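Local coordinates for protein CalG4 (Micromonospora echinospora, PDB 3IA7) that adopts the two-domain GT-B fold and belongs, by its C-terminal half, to the family of the erythromycin biosynthesis protein CIII, at residues A[45-49]-A[50-54]; A[112-115]-A[116-120]; A[96-100]-A[101-105]; A[265-268]-A[269-273]. All blocks are in the same frame, centred on the assembly; numbering follows the deposited sequence.

How the interactions relate
Interactions 1, 2 and 3 belong to the seven-stranded parallel sheet domain; interaction 4 lies in the second domain, on the six-stranded sheet. Interaction 2 is the buried one, the first two turns of helix 113-123 held by regular backbone bonds and apolar packing. Interaction 3 lies at the surface, about 13 Å away between centres, where a turn ends helix 75-98. Interactions 1 and 4 are partly buried and both concern chain reversals: a Schellman motif leads from helix to strand in 45-54, whereas a water spans the strand-to-loop bend of 265-273. Interaction 1 also meets the second subunit, through a shared calcium ion.

Interaction 1: A[45-49]-A[50-54]; sequences DEVKA and AGAEV. With CA (calcium ion), chain C.
A50 is tied to the helix before it by its backbone N, which bonds to E46 O at 3.1 Å; its methyl packs on L22 and V25 of helix 15-30. At G51 the chain leaves helical geometry with phi 111°, and G51 N bonds to K48 O at 3.0 Å, standing well above the carbonyl plane. A52 N then reaches back to V47 O at 3.2 Å. With the positive phi at G51, these last two bonds make a Schellman motif, which closes helix 41-49 and turns the chain into the last strand of the beta-alpha-beta unit 34-39, 41-49, 53-56. The A52 carbonyl receives a nearly straight CA-H...O contact, K48 CA to A52 O 3.3 Å. The A52 methyl packs on V47 CG1, which, anti to the backbone N (chi1 163°), is the branch that meets both A52 and V54. E53 looks away from the helix and pairs with R34. V54 comes back against the last helical turn: V54 CG2 touches V47 CG1 at 3.6 Å, the two valines crossing at about a right angle. The same methyl meets K48 CG at 3.7 Å, and the extended lysine chain runs on across it, with CE also against V54. On another face of the helix, E46, bent at chi2, holds the calcium ion with both carboxylate oxygens, OE2 at 2.5 Å from the metal. L42 O of this chain and Q225 and H297 of the second subunit also bind that ion, and one of its waters donates to D45 OD2.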
ATOM      1  N   ASP A  45       5.056  16.068  -3.596  1.00  8.72           N
ATOM      2  CA  ASP A  45       3.974  15.774  -2.635  1.00  9.28           C
ATOM      3  C   ASP A  45       3.996  14.328  -2.137  1.00  9.00           C
ATOM      4  O   ASP A  45       3.858  14.071  -0.930  1.00  8.70           O
ATOM      5  CB  ASP A  45       2.628  16.223  -3.160  1.00  8.30           C
ATOM      6  CG  ASP A  45       2.588  17.739  -3.378  1.00 11.06           C
ATOM      7  OD1 ASP A  45       2.610  18.474  -2.362  1.00 13.94           O
ATOM      8  OD2 ASP A  45       2.642  18.166  -4.527  1.00 12.77           O
ATOM      9  N   GLU A  46       4.245  13.419  -3.062  1.00  8.69           N
ATOM     10  CA  GLU A  46       4.245  11.999  -2.781  1.00  9.70           C
ATOM     11  C   GLU A  46       5.419  11.647  -1.805  1.00 10.59           C
ATOM     12  O   GLU A  46       5.271  10.859  -0.852  1.00  9.41           O
ATOM     13  CB  GLU A  46       4.411  11.254  -4.101  1.00  9.66           C
ATOM     14  CG  GLU A  46       3.177  11.340  -4.989  1.00  9.00           C
ATOM     15  CD  GLU A  46       3.157  12.519  -5.964  1.00  7.85           C
ATOM     16  OE1 GLU A  46       3.823  13.565  -5.711  1.00  9.48           O
ATOM     17  OE2 GLU A  46       2.399  12.436  -6.966  1.00 10.03           O
ATOM     18  N   VAL A  47       6.565  12.246  -2.053  1.00  9.40           N
ATOM     19  CA  VAL A  47       7.761  12.001  -1.259  1.00  9.85           C
ATOM     20  C   VAL A  47       7.608  12.598   0.165  1.00  9.64           C
ATOM     21  O   VAL A  47       8.026  11.998   1.151  1.00  9.64           O
ATOM     22  CB  VAL A  47       8.950  12.573  -2.051  1.00 10.70           C
ATOM     23  CG1 VAL A  47      10.098  12.737  -1.191  1.00 10.51           C
ATOM     24  CG2 VAL A  47       9.263  11.631  -3.319  1.00 11.16           C
ATOM     25  N   LYS A  48       6.996  13.780   0.253  1.00  9.47           N
ATOM     26  CA  LYS A  48       6.728  14.431   1.522  1.00  9.11           C
ATOM     27  C   LYS A  48       5.790  13.604   2.350  1.00  9.64           C
ATOM     28  O   LYS A  48       5.981  13.472   3.547  1.00  9.18           O
ATOM     29  CB  LYS A  48       6.124  15.816   1.297  1.00  9.51           C
ATOM     30  CG  LYS A  48       7.245  16.773   0.843  1.00 11.67           C
ATOM     31  CD  LYS A  48       6.699  18.124   0.453  1.00 19.74           C
ATOM     32  CE  LYS A  48       7.870  18.983   0.025  1.00 23.65           C
ATOM     33  NZ  LYS A  48       7.448  20.385   0.029  1.00 27.79           N
ATOM     34  N   ALA A  49       4.748  13.072   1.711  1.00  9.19           N
ATOM     35  CA  ALA A  49       3.781  12.238   2.432  1.00  9.52           C
ATOM     36  C   ALA A  49       4.445  10.979   2.970  1.00 10.65           C
ATOM     37  O   ALA A  49       4.024  10.465   4.012  1.00 11.33           O
ATOM     38  CB  ALA A  49       2.564  11.868   1.524  1.00  8.56           C
ATOM     39  N   ALA A  50       5.467  10.491   2.262  1.00  9.90           N
ATOM     40  CA  ALA A  50       6.249   9.321   2.691  1.00 11.77           C
ATOM     41  C   ALA A  50       7.165   9.614   3.916  1.00 11.55           C
ATOM     42  O   ALA A  50       7.709   8.695   4.550  1.00 13.32           O
ATOM     43  CB  ALA A  50       7.099   8.806   1.500  1.00 11.05           C
ATOM     44  N   GLY A  51       7.333  10.883   4.255  1.00 11.17           N
ATOM     45  CA  GLY A  51       8.126  11.258   5.436  1.00 11.97           C
ATOM     46  C   GLY A  51       9.451  11.971   5.117  1.00 12.15           C
ATOM     47  O   GLY A  51      10.212  12.249   6.026  1.00 13.93           O
ATOM     48  N   ALA A  52       9.707  12.310   3.851  1.00 10.76           N
ATOM     49  CA  ALA A  52      10.951  13.004   3.507  1.00 10.83           C
ATOM     50  C   ALA A  52      10.792  14.493   3.276  1.00 10.76           C
ATOM     51  O   ALA A  52       9.731  14.948   2.784  1.00 11.43           O
ATOM     52  CB  ALA A  52      11.613  12.371   2.331  1.00  9.99           C
ATOM     53  N   GLU A  53      11.869  15.240   3.571  1.00 10.33           N
ATOM     54  CA  GLU A  53      12.026  16.628   3.134  1.00 12.06           C
ATOM     55  C   GLU A  53      12.490  16.599   1.690  1.00 11.63           C
ATOM     56  O   GLU A  53      13.311  15.753   1.362  1.00 13.28           O
ATOM     57  CB  GLU A  53      13.164  17.310   3.920  1.00 11.37           C
ATOM     58  CG  GLU A  53      12.911  17.559   5.377  1.00 17.75           C
ATOM     59  CD  GLU A  53      14.138  18.177   6.045  1.00 18.74           C
ATOM     60  OE1 GLU A  53      14.581  17.648   7.092  1.00 27.54           O
ATOM     61  OE2 GLU A  53      14.679  19.156   5.475  1.00 24.64           O
ATOM     62  N   VAL A  54      12.072  17.563   0.870  1.00 10.16           N
ATOM     63  CA  VAL A  54      12.354  17.516  -0.581  1.00 10.80           C
ATOM     64  C   VAL A  54      13.408  18.583  -0.964  1.00 10.01           C
ATOM     65  O   VAL A  54      13.353  19.726  -0.488  1.00  8.50           O
ATOM     66  CB  VAL A  54      11.057  17.667  -1.392  1.00 12.17           C
ATOM     67  CG1 VAL A  54      11.297  18.031  -2.918  1.00 13.05           C
ATOM     68  CG2 VAL A  54      10.220  16.377  -1.312  1.00 13.60           C
TER
HETATM   69 CA    CA C 402       2.591  14.854  -7.574  1.00 20.27          CA
HETATM   70  O   HOH W   1       3.769  16.606  -6.371  1.00 18.68           O
HETATM   71  O   HOH W   2       1.963  16.832  -8.834  1.00 18.80           O

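Interaction 2: A[112-115]-A[116-120]; sequences PFIA and GRLLA
This is a contact along one helical turn, I114 on L118 and F113 on R117, at the start of helix 113-123, the crossover helix of the beta-alpha-beta unit formed with parallel strands 105-109 and 127-131. P112 stands at the N-cap, and its carbonyl takes the first bond, G116 N to P112 O at 2.9 Å. Three more i to i+4 bonds follow in step, from R117, L118 and L119 to F113, I114 and A115; L118 N to I114 O is 2.9 Å. On one side of the turn I114 and L118 lie side by side, pointing the same way, with I114 CG2 against L118 CD1 at 3.6 Å. The branch reaches there because CG2 is anti to the backbone N, while CG1 sits beside that N, anti to the carbonyl carbon (chi1 -61°). Both residues pack on helix 159-170, I114 against L165 and L168, L118 against L168 and L169. L119 turns elsewhere, to L91 and E95 of helix 75-98. I114 CG1 lies over one face of the F113 ring, 3.7 Å above its plane and offset toward the rim, so the isoleucine serves both the leucine and the phenylalanine. F113 also meets W182 edge-to-face. R117 bends at chi3 (62°), which swings its guanidinium to E184 in a salt bridge and to Y181 in a cation-pi contact. That group is nearly coplanar with the F113 ring, the planes 14° apart, and the arginine's aliphatic part comes to the ring's edge, R117 CD to F113 CD1 at 4.2 Å.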
ATOM      1  N   PRO A 112      20.093   7.486 -11.619  1.00 13.37           N
ATOM      2  CA  PRO A 112      21.127   8.481 -11.261  1.00 14.21           C
ATOM      3  C   PRO A 112      22.370   7.945 -10.520  1.00 13.96           C
ATOM      4  O   PRO A 112      22.840   8.587  -9.566  1.00 14.02           O
ATOM      5  CB  PRO A 112      20.335   9.464 -10.349  1.00 14.00           C
ATOM      6  CG  PRO A 112      19.397   8.506  -9.579  1.00 12.93           C
ATOM      7  CD  PRO A 112      18.934   7.558 -10.692  1.00 12.91           C
ATOM      8  N   PHE A 113      22.968   6.836 -10.984  1.00 13.05           N
ATOM      9  CA  PHE A 113      24.056   6.280 -10.193  1.00 12.96           C
ATOM     10  C   PHE A 113      25.294   7.179 -10.288  1.00 13.30           C
ATOM     11  O   PHE A 113      26.070   7.180  -9.357  1.00 13.08           O
ATOM     12  CB  PHE A 113      24.421   4.861 -10.600  1.00 12.70           C
ATOM     13  CG  PHE A 113      25.242   4.773 -11.875  1.00 13.55           C
ATOM     14  CD1 PHE A 113      26.633   4.636 -11.797  1.00 12.11           C
ATOM     15  CD2 PHE A 113      24.641   4.779 -13.127  1.00 11.66           C
ATOM     16  CE1 PHE A 113      27.471   4.552 -12.957  1.00 11.93           C
ATOM     17  CE2 PHE A 113      25.465   4.646 -14.317  1.00 13.58           C
ATOM     18  CZ  PHE A 113      26.877   4.518 -14.203  1.00 12.96           C
ATOM     19  N   ILE A 114      25.478   7.897 -11.413  1.00 10.83           N
ATOM     20  CA  ILE A 114      26.614   8.791 -11.513  1.00 13.12           C
ATOM     21  C   ILE A 114      26.503   9.904 -10.455  1.00 10.71           C
ATOM     22  O   ILE A 114      27.426  10.156  -9.678  1.00 11.23           O
ATOM     23  CB  ILE A 114      26.789   9.373 -12.935  1.00 12.23           C
ATOM     24  CG1 ILE A 114      27.017   8.208 -13.929  1.00 13.65           C
ATOM     25  CG2 ILE A 114      27.940  10.380 -12.947  1.00 14.34           C
ATOM     26  CD1 ILE A 114      26.791   8.566 -15.366  1.00 17.82           C
ATOM     27  N   ALA A 115      25.348  10.519 -10.383  1.00 11.57           N
ATOM     28  CA  ALA A 115      25.099  11.536  -9.331  1.00 10.92           C
ATOM     29  C   ALA A 115      25.312  10.949  -7.961  1.00 11.57           C
ATOM     30  O   ALA A 115      25.955  11.537  -7.111  1.00 11.14           O
ATOM     31  CB  ALA A 115      23.637  12.055  -9.450  1.00 12.82           C
ATOM     32  N   GLY A 116      24.779   9.758  -7.723  1.00 10.98           N
ATOM     33  CA  GLY A 116      24.850   9.240  -6.364  1.00 12.66           C
ATOM     34  C   GLY A 116      26.256   8.962  -5.918  1.00 10.25           C
ATOM     35  O   GLY A 116      26.653   9.298  -4.808  1.00 11.98           O
ATOM     36  N   ARG A 117      27.009   8.308  -6.795  1.00 10.32           N
ATOM     37  CA  ARG A 117      28.383   7.928  -6.476  1.00 10.83           C
ATOM     38  C   ARG A 117      29.322   9.160  -6.408  1.00 11.12           C
ATOM     39  O   ARG A 117      30.224   9.200  -5.582  1.00 10.55           O
ATOM     40  CB  ARG A 117      28.897   6.907  -7.489  1.00 11.30           C
ATOM     41  CG  ARG A 117      28.136   5.577  -7.421  1.00 11.80           C
ATOM     42  CD  ARG A 117      28.841   4.539  -8.274  1.00 13.27           C
ATOM     43  NE  ARG A 117      30.187   4.307  -7.756  1.00 13.34           N
ATOM     44  CZ  ARG A 117      31.208   3.886  -8.488  1.00 15.33           C
ATOM     45  NH1 ARG A 117      31.039   3.578  -9.763  1.00 13.08           N
ATOM     46  NH2 ARG A 117      32.393   3.757  -7.925  1.00 14.44           N
ATOM     47  N   LEU A 118      29.082  10.160  -7.254  1.00 11.01           N
ATOM     48  CA  LEU A 118      29.885  11.406  -7.177  1.00 11.83           C
ATOM     49  C   LEU A 118      29.610  12.231  -5.874  1.00 12.01           C
ATOM     50  O   LEU A 118      30.517  12.793  -5.296  1.00 11.98           O
ATOM     51  CB  LEU A 118      29.735  12.238  -8.469  1.00 11.80           C
ATOM     52  CG  LEU A 118      30.316  11.503  -9.738  1.00 11.87           C
ATOM     53  CD1 LEU A 118      30.119  12.459 -10.953  1.00 11.26           C
ATOM     54  CD2 LEU A 118      31.823  11.130  -9.552  1.00 12.36           C
ATOM     55  N   LEU A 119      28.353  12.285  -5.442  1.00 12.00           N
ATOM     56  CA  LEU A 119      27.952  12.939  -4.178  1.00 13.13           C
ATOM     57  C   LEU A 119      28.666  12.260  -3.050  1.00 12.10           C
ATOM     58  O   LEU A 119      29.286  12.924  -2.191  1.00 13.40           O
ATOM     59  CB  LEU A 119      26.425  12.821  -3.993  1.00 12.55           C
ATOM     60  CG  LEU A 119      25.555  13.786  -4.818  1.00 10.93           C
ATOM     61  CD1 LEU A 119      24.074  13.438  -4.506  1.00 10.57           C
ATOM     62  CD2 LEU A 119      25.820  15.273  -4.461  1.00 10.67           C
ATOM     63  N   ALA A 120      28.634  10.935  -3.075  1.00 12.55           N
ATOM     64  CA  ALA A 120      29.298  10.109  -2.057  1.00 12.54           C
ATOM     65  C   ALA A 120      30.822  10.342  -2.037  1.00 12.82           C
ATOM     66  O   ALA A 120      31.408  10.438  -0.965  1.00 13.25           O
ATOM     67  CB  ALA A 120      28.982   8.611  -2.300  1.00 12.45           C
TER

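Interaction 3: A[96-100]-A[101-105]; sequences EALGD and NPPDL
L98 and N101 are joined by the one clear hydrogen bond of this contact, N101 N to L98 O at 2.9 Å, bent at the hydrogen and tilted from the carbonyl plane. It closes a four-residue turn in which G99 takes phi 51° and psi -124° and D100 follows near the helical region: a type II' beta turn. Glycine suits the positive phi of its second position, and G99 is also where helix 75-98 gives up its helical backbone. The turn thus ends the helix and starts the connection to strand 105-109, next to strand 6-10 in the seven-stranded parallel sheet of this Rossmann-like domain. Apolar contact comes from L98, whose CG lies anti to its carbonyl carbon (chi1 -78°). This directs the isobutyl group forward over the outgoing chain: CD1 lies 3.6 Å from N101 O, and L98 CD1 touches P103 CD at 4.1 Å. Leucine and proline cross at about a right angle. H6, at the start of strand 6-10, and W123, at the end of helix 113-123, each touch both L98 and P103. One residue earlier, P102 CD sits 3.5 Å from D100 O; that ring also packs on W123 and R125. Polar contact beyond the turn falls to D104, whose OD2 accepts from the backbone N of H6, while backbone bonds of D104 and L105 join the chain to the neighbouring strand.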
ATOM      1  N   GLU A  96      24.124  21.939  -4.045  1.00 15.52           N
ATOM      2  CA  GLU A  96      23.692  23.296  -3.741  1.00 16.47           C
ATOM      3  C   GLU A  96      22.858  23.297  -2.444  1.00 16.24           C
ATOM      4  O   GLU A  96      23.088  24.123  -1.559  1.00 16.47           O
ATOM      5  CB  GLU A  96      22.904  23.885  -4.932  1.00 18.22           C
ATOM      6  CG  GLU A  96      22.472  25.368  -4.792  1.00 21.74           C
ATOM      7  CD  GLU A  96      21.450  25.582  -3.694  0.50 28.87           C
ATOM      8  OE1 GLU A  96      20.396  24.897  -3.656  0.50 29.91           O
ATOM      9  OE2 GLU A  96      21.696  26.463  -2.827  0.50 36.48           O
ATOM     10  N   ALA A  97      21.914  22.368  -2.329  1.00 14.90           N
ATOM     11  CA  ALA A  97      21.024  22.288  -1.173  1.00 16.40           C
ATOM     12  C   ALA A  97      21.686  21.872   0.143  1.00 16.42           C
ATOM     13  O   ALA A  97      21.345  22.414   1.189  1.00 15.97           O
ATOM     14  CB  ALA A  97      19.834  21.390  -1.441  1.00 15.33           C
ATOM     15  N   LEU A  98      22.599  20.925   0.094  1.00 16.77           N
ATOM     16  CA  LEU A  98      23.245  20.463   1.313  1.00 20.03           C
ATOM     17  C   LEU A  98      24.481  21.321   1.656  1.00 21.41           C
ATOM     18  O   LEU A  98      24.818  21.515   2.833  1.00 22.51           O
ATOM     19  CB  LEU A  98      23.587  18.983   1.198  1.00 19.49           C
ATOM     20  CG  LEU A  98      22.476  17.948   1.388  1.00 21.80           C
ATOM     21  CD1 LEU A  98      22.012  17.879   2.796  1.00 22.32           C
ATOM     22  CD2 LEU A  98      21.242  18.171   0.458  1.00 23.34           C
ATOM     23  N   GLY A  99      25.137  21.876   0.628  1.00 21.96           N
ATOM     24  CA  GLY A  99      26.241  22.833   0.873  1.00 21.85           C
ATOM     25  C   GLY A  99      27.292  22.301   1.844  1.00 21.43           C
ATOM     26  O   GLY A  99      27.846  21.239   1.627  1.00 20.49           O
ATOM     27  N   ASP A 100      27.564  23.038   2.923  1.00 21.01           N
ATOM     28  CA  ASP A 100      28.641  22.606   3.837  1.00 21.46           C
ATOM     29  C   ASP A 100      28.175  21.648   4.933  1.00 19.81           C
ATOM     30  O   ASP A 100      28.926  21.389   5.892  1.00 21.73           O
ATOM     31  CB  ASP A 100      29.384  23.816   4.455  1.00 20.29           C
ATOM     32  CG  ASP A 100      30.285  24.529   3.463  1.00 23.61           C
ATOM     33  OD1 ASP A 100      30.761  23.875   2.488  1.00 26.73           O
ATOM     34  OD2 ASP A 100      30.526  25.766   3.659  1.00 21.48           O
ATOM     35  N   ASN A 101      26.968  21.110   4.779  1.00 19.29           N
ATOM     36  CA  ASN A 101      26.342  20.190   5.737  1.00 17.91           C
ATOM     37  C   ASN A 101      25.853  18.860   5.140  1.00 17.32           C
ATOM     38  O   ASN A 101      24.645  18.573   5.145  1.00 17.80           O
ATOM     39  CB  ASN A 101      25.201  20.897   6.431  1.00 18.72           C
ATOM     40  CG  ASN A 101      25.696  22.037   7.221  1.00 21.81           C
ATOM     41  OD1 ASN A 101      26.632  21.860   7.983  1.00 23.92           O
ATOM     42  ND2 ASN A 101      25.155  23.232   6.998  1.00 25.35           N
ATOM     43  N   PRO A 102      26.803  18.027   4.667  1.00 17.02           N
ATOM     44  CA  PRO A 102      26.434  16.791   3.960  1.00 16.94           C
ATOM     45  C   PRO A 102      25.709  15.798   4.855  1.00 16.44           C
ATOM     46  O   PRO A 102      25.941  15.796   6.103  1.00 16.18           O
ATOM     47  CB  PRO A 102      27.789  16.195   3.565  1.00 17.15           C
ATOM     48  CG  PRO A 102      28.751  16.733   4.567  1.00 19.23           C
ATOM     49  CD  PRO A 102      28.270  18.155   4.786  1.00 17.78           C
ATOM     50  N   PRO A 103      24.891  14.911   4.237  1.00 15.82           N
ATOM     51  CA  PRO A 103      24.198  13.880   4.994  1.00 15.48           C
ATOM     52  C   PRO A 103      25.192  12.801   5.453  1.00 15.53           C
ATOM     53  O   PRO A 103      26.315  12.778   4.990  1.00 15.57           O
ATOM     54  CB  PRO A 103      23.220  13.295   3.954  1.00 15.82           C
ATOM     55  CG  PRO A 103      23.960  13.391   2.627  1.00 13.51           C
ATOM     56  CD  PRO A 103      24.645  14.794   2.772  1.00 16.17           C
ATOM     57  N   ASP A 104      24.743  11.867   6.275  1.00 14.41           N
ATOM     58  CA  ASP A 104      25.560  10.722   6.739  1.00 14.25           C
ATOM     59  C   ASP A 104      25.638   9.576   5.716  1.00 14.35           C
ATOM     60  O   ASP A 104      26.552   8.762   5.742  1.00 12.31           O
ATOM     61  CB  ASP A 104      24.906  10.159   7.988  1.00 13.34           C
ATOM     62  CG  ASP A 104      24.857  11.162   9.110  1.00 15.81           C
ATOM     63  OD1 ASP A 104      25.793  11.971   9.216  1.00 17.93           O
ATOM     64  OD2 ASP A 104      23.873  11.150   9.869  1.00 16.23           O
ATOM     65  N   LEU A 105      24.650   9.508   4.836  1.00 13.73           N
ATOM     66  CA  LEU A 105      24.544   8.379   3.889  1.00 14.43           C
ATOM     67  C   LEU A 105      23.838   8.843   2.599  1.00 14.58           C
ATOM     68  O   LEU A 105      22.883   9.602   2.705  1.00 14.31           O
ATOM     69  CB  LEU A 105      23.725   7.254   4.531  1.00 15.12           C
ATOM     70  CG  LEU A 105      23.464   6.070   3.604  1.00 15.45           C
ATOM     71  CD1 LEU A 105      24.788   5.264   3.329  1.00 15.07           C
ATOM     72  CD2 LEU A 105      22.319   5.191   4.199  1.00 11.83           C
TER

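Interaction 4: A[265-268]-A[269-273]; sequences MAIG and GFLDP
I267 lays its CD1 methyl into the bend made by L271, D272 and P273. The methyl is 3.4 Å from L271 O and, two residues further along, I267 CD1 is 3.5 Å from P273 CA and 3.7 Å from P273 CB. The reach comes from two torsions: CG1 sits between the backbone N and the carbonyl carbon (chi1 75°), and chi2 is extended, which carries CD1 out to the loop. L271 offers CB, 4.0 Å from I267 CD1, and F249 of helix 246-256 packs against both I267 and L271, so the apolar patch is shared with that helix. L271 O, beside the methyl, has a hydrogen-bond partner in Q287 NE2. No clear direct hydrogen bond joins 265-268 to 269-273; a water does the work instead. It donates to I267 O at 2.7 Å and accepts from F270 N at 2.8 Å, bridging the mouth of the bend in which G268 and G269 lie. G268 has phi 81°, a backbone angle glycine adopts readily, and G269 N bonds to N240 OD1. The F270 ring meets that of F242, their planes about 20° apart. Before the bend M265, a selenomethionine, and A266 are held in the six-stranded parallel sheet by backbone bonds to strands 283-286 and 233-237. The loop thus leaves the C-terminal end of strand 262-266, which lies between those two strands in the sheet of the C-terminal Rossmann-like domain of a GT-B protein.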
HETATM    1  N   MSE A 265     -11.275  -3.800 -16.111  1.00 17.45           N
HETATM    2  CA  MSE A 265     -10.281  -3.122 -16.930  1.00 19.67           C
HETATM    3  C   MSE A 265      -9.903  -1.823 -16.252  1.00 18.27           C
HETATM    4  O   MSE A 265     -10.768  -0.978 -15.990  1.00 20.29           O
HETATM    5  CB  MSE A 265     -10.760  -2.901 -18.371  1.00 17.61           C
HETATM    6  CG  MSE A 265     -11.508  -4.135 -18.948  1.00 19.11           C
HETATM    7 SE   MSE A 265     -11.566  -4.082 -20.862  0.70 22.47          SE
HETATM    8  CE  MSE A 265     -12.894  -2.581 -20.968  1.00 14.34           C
ATOM      9  N   ALA A 266      -8.615  -1.672 -15.941  1.00 18.68           N
ATOM     10  CA  ALA A 266      -8.057  -0.422 -15.381  1.00 18.93           C
ATOM     11  C   ALA A 266      -7.399   0.330 -16.528  1.00 18.90           C
ATOM     12  O   ALA A 266      -6.393  -0.141 -17.104  1.00 19.67           O
ATOM     13  CB  ALA A 266      -7.031  -0.725 -14.313  1.00 19.85           C
ATOM     14  N   ILE A 267      -7.969   1.477 -16.878  1.00 18.86           N
ATOM     15  CA  ILE A 267      -7.590   2.172 -18.103  1.00 18.60           C
ATOM     16  C   ILE A 267      -6.697   3.405 -17.868  1.00 18.21           C
ATOM     17  O   ILE A 267      -6.253   4.046 -18.800  1.00 18.04           O
ATOM     18  CB  ILE A 267      -8.828   2.492 -19.003  1.00 18.89           C
ATOM     19  CG1 ILE A 267      -9.653   3.669 -18.422  1.00 17.55           C
ATOM     20  CG2 ILE A 267      -9.664   1.249 -19.278  1.00 20.28           C
ATOM     21  CD1 ILE A 267     -10.852   4.076 -19.295  1.00 18.47           C
ATOM     22  N   GLY A 268      -6.420   3.727 -16.603  1.00 17.91           N
ATOM     23  CA  GLY A 268      -5.512   4.822 -16.268  1.00 17.43           C
ATOM     24  C   GLY A 268      -6.154   6.204 -16.323  1.00 17.29           C
ATOM     25  O   GLY A 268      -7.315   6.345 -16.693  1.00 16.96           O
ATOM     26  N   GLY A 269      -5.387   7.231 -15.977  1.00 16.83           N
ATOM     27  CA  GLY A 269      -5.961   8.524 -15.686  1.00 17.33           C
ATOM     28  C   GLY A 269      -6.045   9.418 -16.883  1.00 19.76           C
ATOM     29  O   GLY A 269      -6.427  10.586 -16.753  1.00 19.40           O
ATOM     30  N   PHE A 270      -5.672   8.888 -18.051  1.00 21.40           N
ATOM     31  CA  PHE A 270      -5.598   9.691 -19.275  1.00 23.79           C
ATOM     32  C   PHE A 270      -6.664   9.286 -20.301  1.00 24.05           C
ATOM     33  O   PHE A 270      -6.764   9.901 -21.362  1.00 25.25           O
ATOM     34  CB  PHE A 270      -4.196   9.586 -19.893  1.00 24.78           C
ATOM     35  CG  PHE A 270      -3.114  10.186 -19.040  1.00 27.01           C
ATOM     36  CD1 PHE A 270      -3.124  11.547 -18.724  1.00 29.58           C
ATOM     37  CD2 PHE A 270      -2.097   9.391 -18.541  1.00 29.08           C
ATOM     38  CE1 PHE A 270      -2.125  12.106 -17.930  1.00 30.75           C
ATOM     39  CE2 PHE A 270      -1.099   9.924 -17.749  1.00 30.76           C
ATOM     40  CZ  PHE A 270      -1.107  11.291 -17.432  1.00 30.74           C
ATOM     41  N   LEU A 271      -7.461   8.269 -19.978  1.00 23.97           N
ATOM     42  CA  LEU A 271      -8.517   7.793 -20.884  1.00 24.66           C
ATOM     43  C   LEU A 271      -9.882   7.886 -20.205  1.00 24.99           C
ATOM     44  O   LEU A 271     -10.063   7.363 -19.100  1.00 25.48           O
ATOM     45  CB  LEU A 271      -8.223   6.341 -21.344  1.00 23.76           C
ATOM     46  CG  LEU A 271      -8.890   5.765 -22.599  1.00 24.86           C
ATOM     47  CD1 LEU A 271      -8.639   6.685 -23.841  1.00 23.56           C
ATOM     48  CD2 LEU A 271      -8.425   4.340 -22.895  1.00 24.76           C
ATOM     49  N   ASP A 272     -10.824   8.570 -20.854  1.00 25.52           N
ATOM     50  CA  ASP A 272     -12.223   8.638 -20.419  1.00 26.39           C
ATOM     51  C   ASP A 272     -12.890   7.285 -20.713  1.00 27.15           C
ATOM     52  O   ASP A 272     -12.906   6.852 -21.866  1.00 26.71           O
ATOM     53  CB  ASP A 272     -12.918   9.774 -21.188  1.00 27.32           C
ATOM     54  CG  ASP A 272     -14.395   9.988 -20.785  1.00 28.66           C
ATOM     55  OD1 ASP A 272     -14.980   9.174 -20.032  1.00 30.39           O
ATOM     56  OD2 ASP A 272     -14.984  10.993 -21.262  1.00 30.32           O
ATOM     57  N   PRO A 273     -13.419   6.595 -19.677  1.00 27.27           N
ATOM     58  CA  PRO A 273     -14.088   5.306 -19.945  1.00 28.03           C
ATOM     59  C   PRO A 273     -15.317   5.414 -20.859  1.00 27.97           C
ATOM     60  O   PRO A 273     -15.715   4.428 -21.468  1.00 28.79           O
ATOM     61  CB  PRO A 273     -14.426   4.765 -18.539  1.00 27.44           C
ATOM     62  CG  PRO A 273     -14.398   5.984 -17.642  1.00 27.47           C
ATOM     63  CD  PRO A 273     -13.400   6.919 -18.239  1.00 27.91           C
TER
HETATM   64  O   HOH W   3      -4.995   6.452 -19.157  1.00 37.98           O